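Local coordinates for oligoribonuclease (Colwellia psychrerythraea, PDB 6A4D), which probably degrades short oligoribonucleotides to mononucleotides, working as an exonuclease of the RNase H-like clan, at residues 32-37 and 169-174; 11-16 and 38-43; 26-31 and 83-88; 47-52 and 90-95. The protein carries 1 engineered substitution. All coordinates share one frame; numbering follows the deposited sequence.

Contact 1: residues 32-37 and 169-174. With 9RC (5'-O-[(S)-hydroxy(4-nitrophenoxy)phosphoryl]thymidine), chain C.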
# COMPACT_ATOMS: atom_id res chain seq x y z
N ALA A 32 13.34 3.21 -11.43
CA ALA A 32 13.30 2.24 -12.56
C ALA A 32 11.84 1.79 -12.76
O ALA A 32 11.09 1.71 -11.77
CB ALA A 32 14.20 1.05 -12.27
N ILE A 33 11.44 1.57 -14.01
CA ILE A 33 10.06 1.16 -14.33
C ILE A 33 10.11 -0.03 -15.31
O ILE A 33 10.87 -0.03 -16.27
CB ILE A 33 9.23 2.30 -14.99
CG1 ILE A 33 9.22 3.59 -14.17
CG2 ILE A 33 7.78 1.85 -15.31
CD1 ILE A 33 8.91 4.80 -15.04
N ILE A 34 9.28 -1.04 -15.06
CA ILE A 34 9.06 -2.13 -16.04
C ILE A 34 7.57 -2.25 -16.27
O ILE A 34 6.76 -2.15 -15.36
CB ILE A 34 9.69 -3.43 -15.53
CG1 ILE A 34 11.20 -3.27 -15.60
CG2 ILE A 34 9.19 -4.64 -16.33
CD1 ILE A 34 12.02 -4.49 -15.29
N ILE A 35 7.20 -2.44 -17.52
CA ILE A 35 5.85 -2.73 -17.92
C ILE A 35 5.74 -4.21 -18.23
O ILE A 35 6.58 -4.73 -18.95
CB ILE A 35 5.52 -1.96 -19.20
CG1 ILE A 35 5.81 -0.46 -19.00
CG2 ILE A 35 4.07 -2.20 -19.61
CD1 ILE A 35 4.73 0.28 -18.23
N THR A 36 4.72 -4.88 -17.70
CA THR A 36 4.43 -6.31 -18.03
C THR A 36 3.03 -6.35 -18.52
O THR A 36 2.28 -5.42 -18.30
CB THR A 36 4.44 -7.26 -16.83
OG1 THR A 36 3.40 -6.91 -15.94
CG2 THR A 36 5.71 -7.24 -16.10
N ASP A 37 2.65 -7.44 -19.18
CA ASP A 37 1.22 -7.64 -19.46
C ASP A 37 0.56 -8.21 -18.19
O ASP A 37 1.23 -8.49 -17.16
CB ASP A 37 0.99 -8.59 -20.67
CG ASP A 37 1.58 -9.99 -20.48
OD1 ASP A 37 1.85 -10.41 -19.30
OD2 ASP A 37 1.78 -10.69 -21.51
N GLU A 169 13.10 -8.98 -9.69
CA GLU A 169 12.86 -9.78 -8.50
C GLU A 169 11.39 -9.88 -7.95
O GLU A 169 10.97 -10.93 -7.50
CB GLU A 169 13.79 -9.31 -7.38
CG GLU A 169 14.98 -10.23 -7.15
CD GLU A 169 15.82 -9.78 -5.97
OE1 GLU A 169 17.03 -9.56 -6.20
OE2 GLU A 169 15.26 -9.64 -4.83
N SER A 170 10.68 -8.77 -7.90
CA SER A 170 9.30 -8.73 -7.45
C SER A 170 8.41 -9.49 -8.42
O SER A 170 7.55 -10.25 -7.99
CB SER A 170 8.78 -7.27 -7.36
OG SER A 170 9.72 -6.42 -6.72
N ILE A 171 8.63 -9.25 -9.70
CA ILE A 171 7.87 -9.89 -10.81
C ILE A 171 8.04 -11.36 -10.69
O ILE A 171 7.05 -12.14 -10.70
CB ILE A 171 8.38 -9.39 -12.17
CG1 ILE A 171 8.05 -7.89 -12.32
CG2 ILE A 171 7.76 -10.15 -13.37
CD1 ILE A 171 8.50 -7.28 -13.61
N ALA A 172 9.30 -11.75 -10.49
CA ALA A 172 9.60 -13.16 -10.39
C ALA A 172 8.94 -13.74 -9.17
O ALA A 172 8.43 -14.84 -9.24
CB ALA A 172 11.10 -13.41 -10.40
N GLU A 173 8.93 -13.01 -8.06
CA GLU A 173 8.28 -13.51 -6.85
C GLU A 173 6.78 -13.79 -7.09
O GLU A 173 6.26 -14.78 -6.65
CB GLU A 173 8.47 -12.57 -5.67
CG GLU A 173 7.86 -13.07 -4.34
CD GLU A 173 7.97 -12.03 -3.21
OE1 GLU A 173 8.64 -10.99 -3.41
OE2 GLU A 173 7.35 -12.25 -2.12
N LEU A 174 6.11 -12.90 -7.79
CA LEU A 174 4.70 -12.99 -8.07
C LEU A 174 4.39 -14.13 -9.04
O LEU A 174 3.36 -14.77 -8.90
CB LEU A 174 4.14 -11.65 -8.58
CG LEU A 174 2.64 -11.62 -8.89
CD1 LEU A 174 1.76 -11.89 -7.68
CD2 LEU A 174 2.25 -10.31 -9.55
OAJ 9RC C . 9.28 0.82 4.44
CAE 9RC C . 10.03 0.15 5.16
NAI 9RC C . 10.03 0.38 6.53
CAL 9RC C . 10.87 -0.37 7.37
OAS 9RC C . 10.83 -0.13 8.58
CAT 9RC C . 11.70 -1.36 6.83
CAU 9RC C . 12.54 -2.14 7.63
CAF 9RC C . 11.69 -1.55 5.46
NAB 9RC C . 10.83 -0.78 4.64
CAA 9RC C . 10.80 -0.94 3.18
OAC 9RC C . 10.18 -2.14 2.81
CAD 9RC C . 12.21 -1.06 2.65
CAH 9RC C . 11.94 -1.55 1.28
OAK 9RC C . 11.80 -0.42 0.46
CAG 9RC C . 10.61 -2.27 1.44
CAR 9RC C . 10.86 -3.73 1.24
OAQ 9RC C . 9.64 -4.38 1.57
PAP 9RC C . 9.57 -5.95 1.50
OAO 9RC C . 8.01 -6.28 1.70
OAN 9RC C . 10.26 -6.45 2.72
OAM 9RC C . 10.25 -6.18 0.11
CAV 9RC C . 10.66 -7.20 -0.74
CAW 9RC C . 11.24 -6.84 -2.01
CAY 9RC C . 11.63 -7.86 -2.96
CBA 9RC C . 11.46 -9.24 -2.65
NBB 9RC C . 11.78 -10.33 -3.45
OBD 9RC C . 12.54 -11.65 -2.87
OBC 9RC C . 11.31 -10.35 -4.74
CAZ 9RC C . 10.90 -9.53 -1.40
CAX 9RC C . 10.49 -8.56 -0.45
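Ile171 of helix 163-180 and the pair Thr36 and Ile34 of strand 28-36 meet through methyl groups alone, a compact example of a helix lying on a sheet. The close part gathers around one atom, Ile171 CD1. The side chains of Thr36 and Ile171 reach toward each other tip to tip, with Thr36 CG2 3.7 Å from Ile171 CD1, and Ile34 CG2 joins from the next inward-facing position of the strand, 3.9 Å from the same methyl. Ile171 gets that far because its chain is fully extended, chi2 180°. In Thr36 the hydroxyl stands between the backbone N and the carbonyl carbon (chi1 65°), which turns CG2 to the helix and lets OG1 donate to Asp37 O at 2.9 Å while bonding Trp13 NE1. A valine here would take away the hydroxyl and would probably leave the Trp13 N-H and the Asp37 carbonyl without their shared partner.

Away from the strand the helix turns polar: Ala172 faces solvent, while Glu173, still buried, turns to the bound nitrophenyl thymidine phosphodiester, with OE1 3.1 Å from nitro oxygen OBC of 9RC. Its carboxylate is bonded to Lys141 and Asn110, which probably eases the approach of two electron-rich oxygens. The helix is two-sided, pressing hydrocarbon onto the sheet and presenting polar groups to the ligand pocket.

Contact 2: residues 11-16 and 38-43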
# COMPACT_ATOMS: atom_id res chain seq x y z
N LEU A 11 0.40 -3.92 -16.55
CA LEU A 11 0.82 -3.52 -15.25
C LEU A 11 2.09 -2.66 -15.29
O LEU A 11 3.06 -3.02 -15.95
CB LEU A 11 1.01 -4.78 -14.42
CG LEU A 11 -0.25 -5.59 -14.24
CD1 LEU A 11 0.18 -6.95 -13.69
CD2 LEU A 11 -1.23 -4.84 -13.32
N ILE A 12 2.09 -1.59 -14.49
CA ILE A 12 3.31 -0.73 -14.23
C ILE A 12 4.01 -1.10 -12.93
O ILE A 12 3.46 -0.92 -11.80
CB ILE A 12 2.93 0.74 -14.16
CG1 ILE A 12 2.15 1.15 -15.44
CG2 ILE A 12 4.20 1.58 -14.02
CD1 ILE A 12 1.78 2.64 -15.52
N TRP A 13 5.22 -1.64 -13.08
CA TRP A 13 6.06 -2.02 -11.98
C TRP A 13 7.14 -0.97 -11.75
O TRP A 13 7.75 -0.52 -12.69
CB TRP A 13 6.77 -3.33 -12.27
CG TRP A 13 5.81 -4.42 -12.43
CD1 TRP A 13 5.02 -4.68 -13.49
CD2 TRP A 13 5.54 -5.39 -11.47
NE1 TRP A 13 4.27 -5.78 -13.26
CE2 TRP A 13 4.57 -6.26 -12.03
CE3 TRP A 13 6.05 -5.67 -10.20
CZ2 TRP A 13 4.04 -7.32 -11.34
CZ3 TRP A 13 5.52 -6.78 -9.52
CH2 TRP A 13 4.53 -7.57 -10.09
N LEU A 14 7.39 -0.60 -10.51
CA LEU A 14 8.51 0.26 -10.26
C LEU A 14 9.23 0.03 -8.98
O LEU A 14 8.75 -0.63 -8.04
CB LEU A 14 8.10 1.70 -10.40
CG LEU A 14 6.96 2.24 -9.59
CD1 LEU A 14 7.48 2.65 -8.25
CD2 LEU A 14 6.39 3.48 -10.28
N ASP A 15 10.43 0.58 -8.92
CA ASP A 15 11.17 0.55 -7.69
C ASP A 15 11.94 1.84 -7.60
O ASP A 15 12.34 2.38 -8.61
CB ASP A 15 12.08 -0.67 -7.63
CG ASP A 15 12.93 -0.73 -6.34
OD1 ASP A 15 12.32 -0.72 -5.24
OD2 ASP A 15 14.19 -0.77 -6.46
N LEU A 16 12.11 2.32 -6.36
CA LEU A 16 12.79 3.57 -6.05
C LEU A 16 13.86 3.32 -5.01
O LEU A 16 13.72 2.46 -4.15
CB LEU A 16 11.81 4.57 -5.43
CG LEU A 16 10.71 5.23 -6.25
CD1 LEU A 16 10.11 6.44 -5.53
CD2 LEU A 16 11.16 5.66 -7.61
N SER A 38 -0.73 -8.45 -18.28
CA SER A 38 -1.45 -8.97 -17.12
C SER A 38 -1.00 -10.39 -16.73
O SER A 38 -1.28 -10.82 -15.61
CB SER A 38 -2.94 -8.92 -17.36
OG SER A 38 -3.26 -9.85 -18.35
N GLU A 39 -0.31 -11.09 -17.64
CA GLU A 39 0.18 -12.44 -17.37
C GLU A 39 1.65 -12.43 -17.00
O GLU A 39 2.28 -13.46 -16.98
CB GLU A 39 -0.15 -13.38 -18.59
CG GLU A 39 -1.65 -13.54 -18.90
CD GLU A 39 -2.01 -14.79 -19.75
OE1 GLU A 39 -1.12 -15.40 -20.39
OE2 GLU A 39 -3.19 -15.22 -19.80
N LEU A 40 2.18 -11.26 -16.67
CA LEU A 40 3.53 -11.00 -16.14
C LEU A 40 4.69 -11.13 -17.11
O LEU A 40 5.85 -11.20 -16.71
CB LEU A 40 3.80 -11.83 -14.88
CG LEU A 40 2.76 -11.74 -13.78
CD1 LEU A 40 3.27 -12.56 -12.59
CD2 LEU A 40 2.45 -10.30 -13.39
N ASN A 41 4.40 -11.13 -18.39
CA ASN A 41 5.46 -11.11 -19.42
C ASN A 41 5.96 -9.71 -19.55
O ASN A 41 5.16 -8.80 -19.78
CB ASN A 41 4.90 -11.53 -20.79
CG ASN A 41 4.38 -12.93 -20.78
OD1 ASN A 41 5.07 -13.81 -20.33
ND2 ASN A 41 3.13 -13.12 -21.20
N ILE A 42 7.26 -9.54 -19.47
CA ILE A 42 7.86 -8.22 -19.52
C ILE A 42 7.70 -7.63 -20.92
O ILE A 42 8.18 -8.22 -21.83
CB ILE A 42 9.34 -8.31 -19.07
CG1 ILE A 42 9.36 -8.59 -17.58
CG2 ILE A 42 10.09 -7.01 -19.33
CD1 ILE A 42 10.71 -8.95 -17.00
N LEU A 43 6.95 -6.55 -21.09
CA LEU A 43 6.77 -5.89 -22.39
C LEU A 43 7.83 -4.81 -22.74
O LEU A 43 8.06 -4.55 -23.92
CB LEU A 43 5.44 -5.21 -22.51
CG LEU A 43 4.19 -5.95 -22.12
CD1 LEU A 43 2.99 -5.04 -22.28
CD2 LEU A 43 4.03 -7.25 -22.90
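Leu40, at the turn between strands 28-36 and 42-50, lays its methyl CD2 against Trp13 and Leu11 of strand 11-18, and this apolar packing makes up the heart of the contact. Leu40 CD2 lies 4.0 Å from Trp13 CZ2, on the benzo part of the indole, the two side chains crossing at about a right angle. The same methyl is 4.1 Å from Leu11 CD1. Leu40 itself has a positive phi of 73°, as often found in tight turns, and with CG anti to the carbonyl carbon (chi1 -51°) its end comes nearer to the strand than its first bond would suggest. Leu11 CD1 also rests over the backbone of Ser38, 4.3 Å from Ser38 CA.

Polar bonding runs outward from this cluster to other partners. The Trp13 N-H is taken by Thr36, the carbonyl of Leu40 accepts from Lys175, and that of Ser38 accepts from Trp147 of the second subunit, which packs on Leu40 as well. Arg146 of that subunit lies against Leu11 and Ser38.

Hydrocarbon therefore ties the turn to its own sheet, while the main-chain carbonyls of Ser38 and Leu40 bond to the dimer partner and to a lysine.

Contact 3: residues 26-31 and 83-88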
# COMPACT_ATOMS: atom_id res chain seq x y z
N ASP A 26 13.32 12.96 3.53
CA ASP A 26 14.08 12.24 2.49
C ASP A 26 13.58 12.45 1.08
O ASP A 26 12.44 12.73 0.85
CB ASP A 26 14.08 10.72 2.81
CG ASP A 26 14.71 10.43 4.14
OD1 ASP A 26 15.72 11.10 4.44
OD2 ASP A 26 14.18 9.60 4.91
N VAL A 27 14.48 12.23 0.14
CA VAL A 27 14.34 12.53 -1.28
C VAL A 27 14.68 11.30 -2.09
O VAL A 27 15.25 10.34 -1.57
CB VAL A 27 15.28 13.69 -1.74
CG1 VAL A 27 14.88 14.97 -1.07
CG2 VAL A 27 16.73 13.40 -1.47
N ILE A 28 14.33 11.33 -3.37
CA ILE A 28 14.48 10.18 -4.24
C ILE A 28 15.85 10.17 -4.90
O ILE A 28 16.27 11.19 -5.49
CB ILE A 28 13.41 10.18 -5.34
CG1 ILE A 28 12.03 10.15 -4.73
CG2 ILE A 28 13.64 9.03 -6.31
CD1 ILE A 28 10.98 10.41 -5.76
N LEU A 29 16.51 9.01 -4.85
CA LEU A 29 17.82 8.84 -5.53
C LEU A 29 17.79 8.13 -6.88
O LEU A 29 18.63 8.41 -7.74
CB LEU A 29 18.80 8.13 -4.59
CG LEU A 29 19.10 8.94 -3.34
CD1 LEU A 29 20.05 8.17 -2.46
CD2 LEU A 29 19.68 10.31 -3.71
N GLU A 30 16.81 7.25 -7.08
CA GLU A 30 16.76 6.44 -8.29
C GLU A 30 15.34 6.03 -8.57
O GLU A 30 14.57 5.82 -7.64
CB GLU A 30 17.59 5.17 -8.11
CG GLU A 30 18.04 4.50 -9.41
CD GLU A 30 18.65 3.11 -9.18
OE1 GLU A 30 18.47 2.49 -8.11
OE2 GLU A 30 19.30 2.61 -10.11
N ILE A 31 15.02 5.89 -9.86
CA ILE A 31 13.77 5.33 -10.30
C ILE A 31 13.99 4.35 -11.49
O ILE A 31 14.78 4.61 -12.39
CB ILE A 31 12.74 6.46 -10.60
CG1 ILE A 31 11.40 5.87 -11.06
CG2 ILE A 31 13.23 7.46 -11.66
CD1 ILE A 31 10.27 6.88 -10.98
N VAL A 83 20.80 14.77 -13.81
CA VAL A 83 19.39 14.50 -14.11
C VAL A 83 18.55 15.07 -12.98
O VAL A 83 18.64 14.62 -11.87
CB VAL A 83 19.10 12.98 -14.28
CG1 VAL A 83 17.60 12.66 -14.26
CG2 VAL A 83 19.77 12.48 -15.56
N SER A 84 17.71 16.04 -13.30
CA SER A 84 16.79 16.57 -12.34
C SER A 84 15.58 15.65 -12.24
O SER A 84 15.23 14.95 -13.22
CB SER A 84 16.29 17.94 -12.78
OG SER A 84 15.37 17.82 -13.85
N LEU A 85 14.93 15.73 -11.08
CA LEU A 85 13.71 14.98 -10.80
C LEU A 85 12.60 15.34 -11.76
O LEU A 85 11.91 14.43 -12.26
CB LEU A 85 13.28 15.22 -9.37
CG LEU A 85 12.19 14.39 -8.73
CD1 LEU A 85 12.51 12.89 -8.71
CD2 LEU A 85 12.02 14.90 -7.32
N ALA A 86 12.45 16.66 -12.05
CA ALA A 86 11.53 17.13 -13.07
C ALA A 86 11.74 16.35 -14.36
O ALA A 86 10.77 15.90 -14.97
CB ALA A 86 11.69 18.64 -13.33
N HIS A 87 13.00 16.18 -14.75
CA HIS A 87 13.30 15.52 -15.99
C HIS A 87 12.84 14.07 -15.94
O HIS A 87 12.16 13.60 -16.85
CB HIS A 87 14.80 15.60 -16.34
CG HIS A 87 15.15 14.94 -17.64
ND1 HIS A 87 14.71 15.43 -18.86
CD2 HIS A 87 15.85 13.82 -17.91
CE1 HIS A 87 15.13 14.63 -19.83
NE2 HIS A 87 15.84 13.66 -19.28
N ALA A 88 13.24 13.37 -14.89
CA ALA A 88 12.89 11.94 -14.68
C ALA A 88 11.40 11.75 -14.71
O ALA A 88 10.87 10.86 -15.38
CB ALA A 88 13.46 11.45 -13.36
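Ile28 and Ile31 of strand 28-36 face Leu85 and Ala88 in the first turn of helix 85-99, and the apolar contacts across the interface are two. Ile28 CD1 meets Leu85 CD1 end methyl to end methyl at 4.1 Å, the side chains crossing at about a right angle. In Leu85 CG is anti to the backbone N (chi1 -169°), which carries the isobutyl group out toward the strand. One helical turn on, Ile31 CG2 lies 4.3 Å from Ala88 CB. Ala88 offers only that CB, and the CA atoms of Ile31 and Ala88 are 8.0 Å apart, much as those of Ile28 and Leu85 are (8.2 Å).

Three residues separate Ile28 from Ile31, although in a regular strand residues two apart point the same way. The explanation is a classic beta bulge: Leu29 and Glu30 both face Glu17 on strand 11-18, and the extra residue lets both isoleucines point to the helix. Helix 85-99 thus covers one face of the central sheet of the RNase H-like fold, the face opposite helix 163-180; Leu16, a ligand-pocket residue, and Phe118 of helix 112-122 also pack on Ile28, while Tyr122 touches Leu85.

The hydrogen bonds lie within the helix start rather than across the interface. Ser84 occupies the N-cap, its OG accepting from His87 N at 3.0 Å with an N-H...O angle of 150°. Ser84 O takes the next turn's amide, Ala88 N, at 3.0 Å.

Glu30, within the bulge, forms a salt bridge with Arg77.

Contact 4: residues 47-52 and 90-95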
# COMPACT_ATOMS: atom_id res chain seq x y z
N PRO A 47 13.58 3.76 -19.05
CA PRO A 47 14.88 4.42 -18.77
C PRO A 47 15.15 4.49 -17.26
O PRO A 47 14.26 4.91 -16.50
CB PRO A 47 14.67 5.81 -19.35
CG PRO A 47 13.21 6.06 -19.32
CD PRO A 47 12.57 4.71 -19.57
N ILE A 48 16.32 4.03 -16.84
CA ILE A 48 16.73 4.08 -15.44
C ILE A 48 17.35 5.47 -15.12
O ILE A 48 18.18 5.94 -15.88
CB ILE A 48 17.80 3.02 -15.14
CG1 ILE A 48 17.36 1.63 -15.62
CG2 ILE A 48 18.12 2.98 -13.65
CD1 ILE A 48 18.49 0.62 -15.68
N PHE A 49 16.94 6.14 -14.03
CA PHE A 49 17.58 7.42 -13.64
C PHE A 49 18.15 7.42 -12.25
O PHE A 49 17.41 7.20 -11.29
CB PHE A 49 16.62 8.59 -13.69
CG PHE A 49 16.02 8.81 -15.02
CD1 PHE A 49 16.71 9.49 -15.99
CD2 PHE A 49 14.76 8.30 -15.31
CE1 PHE A 49 16.15 9.71 -17.22
CE2 PHE A 49 14.19 8.52 -16.53
CZ PHE A 49 14.88 9.22 -17.50
N ALA A 50 19.45 7.69 -12.13
CA ALA A 50 19.96 8.18 -10.84
C ALA A 50 19.73 9.69 -10.86
O ALA A 50 20.11 10.39 -11.84
CB ALA A 50 21.42 7.82 -10.61
N ILE A 51 19.07 10.16 -9.81
CA ILE A 51 18.69 11.56 -9.68
C ILE A 51 19.85 12.33 -9.07
O ILE A 51 20.38 11.97 -8.00
CB ILE A 51 17.50 11.82 -8.73
CG1 ILE A 51 16.29 10.90 -9.02
CG2 ILE A 51 17.11 13.31 -8.80
CD1 ILE A 51 15.83 10.94 -10.46
N SER A 52 20.19 13.44 -9.72
CA SER A 52 21.23 14.33 -9.23
C SER A 52 20.88 14.86 -7.86
O SER A 52 19.75 15.29 -7.60
CB SER A 52 21.43 15.51 -10.20
OG SER A 52 22.33 16.44 -9.65
N LYS A 90 9.15 13.64 -16.16
CA LYS A 90 8.67 13.88 -17.50
C LYS A 90 8.92 12.67 -18.41
O LYS A 90 7.98 12.17 -19.07
CB LYS A 90 9.31 15.15 -18.05
CG LYS A 90 8.73 15.67 -19.36
CD LYS A 90 9.76 16.57 -20.04
CE LYS A 90 9.42 16.93 -21.46
NZ LYS A 90 10.57 17.73 -22.01
N GLU A 91 10.16 12.20 -18.44
CA GLU A 91 10.50 10.96 -19.15
C GLU A 91 9.64 9.78 -18.72
O GLU A 91 9.03 9.11 -19.56
CB GLU A 91 11.97 10.60 -18.96
CG GLU A 91 12.98 11.61 -19.52
CD GLU A 91 12.70 12.06 -20.95
OE1 GLU A 91 13.06 11.33 -21.92
OE2 GLU A 91 12.10 13.14 -21.11
N SER A 92 9.57 9.54 -17.39
CA SER A 92 8.79 8.40 -16.82
C SER A 92 7.31 8.43 -17.20
O SER A 92 6.75 7.40 -17.59
CB SER A 92 8.97 8.34 -15.33
OG SER A 92 10.33 8.03 -15.06
N LEU A 93 6.70 9.61 -17.12
CA LEU A 93 5.31 9.78 -17.49
C LEU A 93 5.08 9.46 -18.96
O LEU A 93 4.18 8.70 -19.29
CB LEU A 93 4.83 11.19 -17.21
CG LEU A 93 3.34 11.41 -17.48
CD1 LEU A 93 2.44 10.33 -16.85
CD2 LEU A 93 2.92 12.81 -17.02
N ALA A 94 5.93 10.01 -19.83
CA ALA A 94 5.85 9.74 -21.28
C ALA A 94 5.98 8.26 -21.57
O ALA A 94 5.26 7.73 -22.40
CB ALA A 94 6.92 10.50 -22.02
N PHE A 95 6.91 7.59 -20.90
CA PHE A 95 7.07 6.15 -21.04
C PHE A 95 5.83 5.33 -20.67
O PHE A 95 5.42 4.47 -21.44
CB PHE A 95 8.23 5.67 -20.21
CG PHE A 95 8.43 4.20 -20.23
CD1 PHE A 95 8.91 3.57 -21.38
CD2 PHE A 95 8.15 3.42 -19.10
CE1 PHE A 95 9.13 2.21 -21.41
CE2 PHE A 95 8.35 2.03 -19.12
CZ PHE A 95 8.86 1.43 -20.26
O HOH W 1 11.57 5.56 -16.59
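Strand 42-50, an outermost strand of the chain's mixed sheet, meets the flank of helix 85-99 here, with Phe49 on Glu91 and Ser92 and Pro47 on Phe95. The closest approach is aromatic against aliphatic: Phe49 CZ lies 3.5 Å from Glu91 CB and 3.7 Å from Glu91 CG. The two side chains cross at about a right angle, with ring and carboxylate planes 87° apart. Glu91 bends at chi2 (-49°), and that bend leads its carboxylate away from the strand, leaving hydrocarbon for the ring. The ring's CE2 reaches Ser92 OG at 4.2 Å. Further along, Pro47 CD sits over one face of the Phe95 ring, 4.2 Å above its plane and displaced toward the rim.

A water supplies the polar link. It donates to Pro47 O at 2.8 Å and, at the longer distance of 3.2 Å, to Ser92 OG, a hydroxyl also bonded to the Ala88 carbonyl one turn back. With an alanine in place of Phe49 the ring would be gone, which is likely to open a gap beside Glu91 CB and CG and leave that side chain freer to turn.

Around this partly open border, Phe49 continues onto Ala88 and Val83, its backbone pairs with Ile31 on strand 28-36, and Ser92 and Phe95 also pack on Ile33 of that strand.

Contacts 1, 2 and 3 are buried and contact 4 lies at the surface, where a water joins the packing. Contacts 1 and 3 use the two ends of strand 28-36, their centres about 21 Å apart, but set it against different helices, 163-180 and 85-99. Contacts 3 and 4 share helix 85-99, and their strand segments are paired by backbone bonding. Contacts 1 and 2 nearly coincide, with centres about 4 Å apart, joined by a probable hydrogen bond from Trp13 N to Ile34 O. Contacts 1 to 3 cross by hydrocarbon, with polar bonding at their margins, serving ligand in contact 1, the second subunit in contact 2 and a helix cap in contact 3; in contact 4 a bridging water joins the two segments directly.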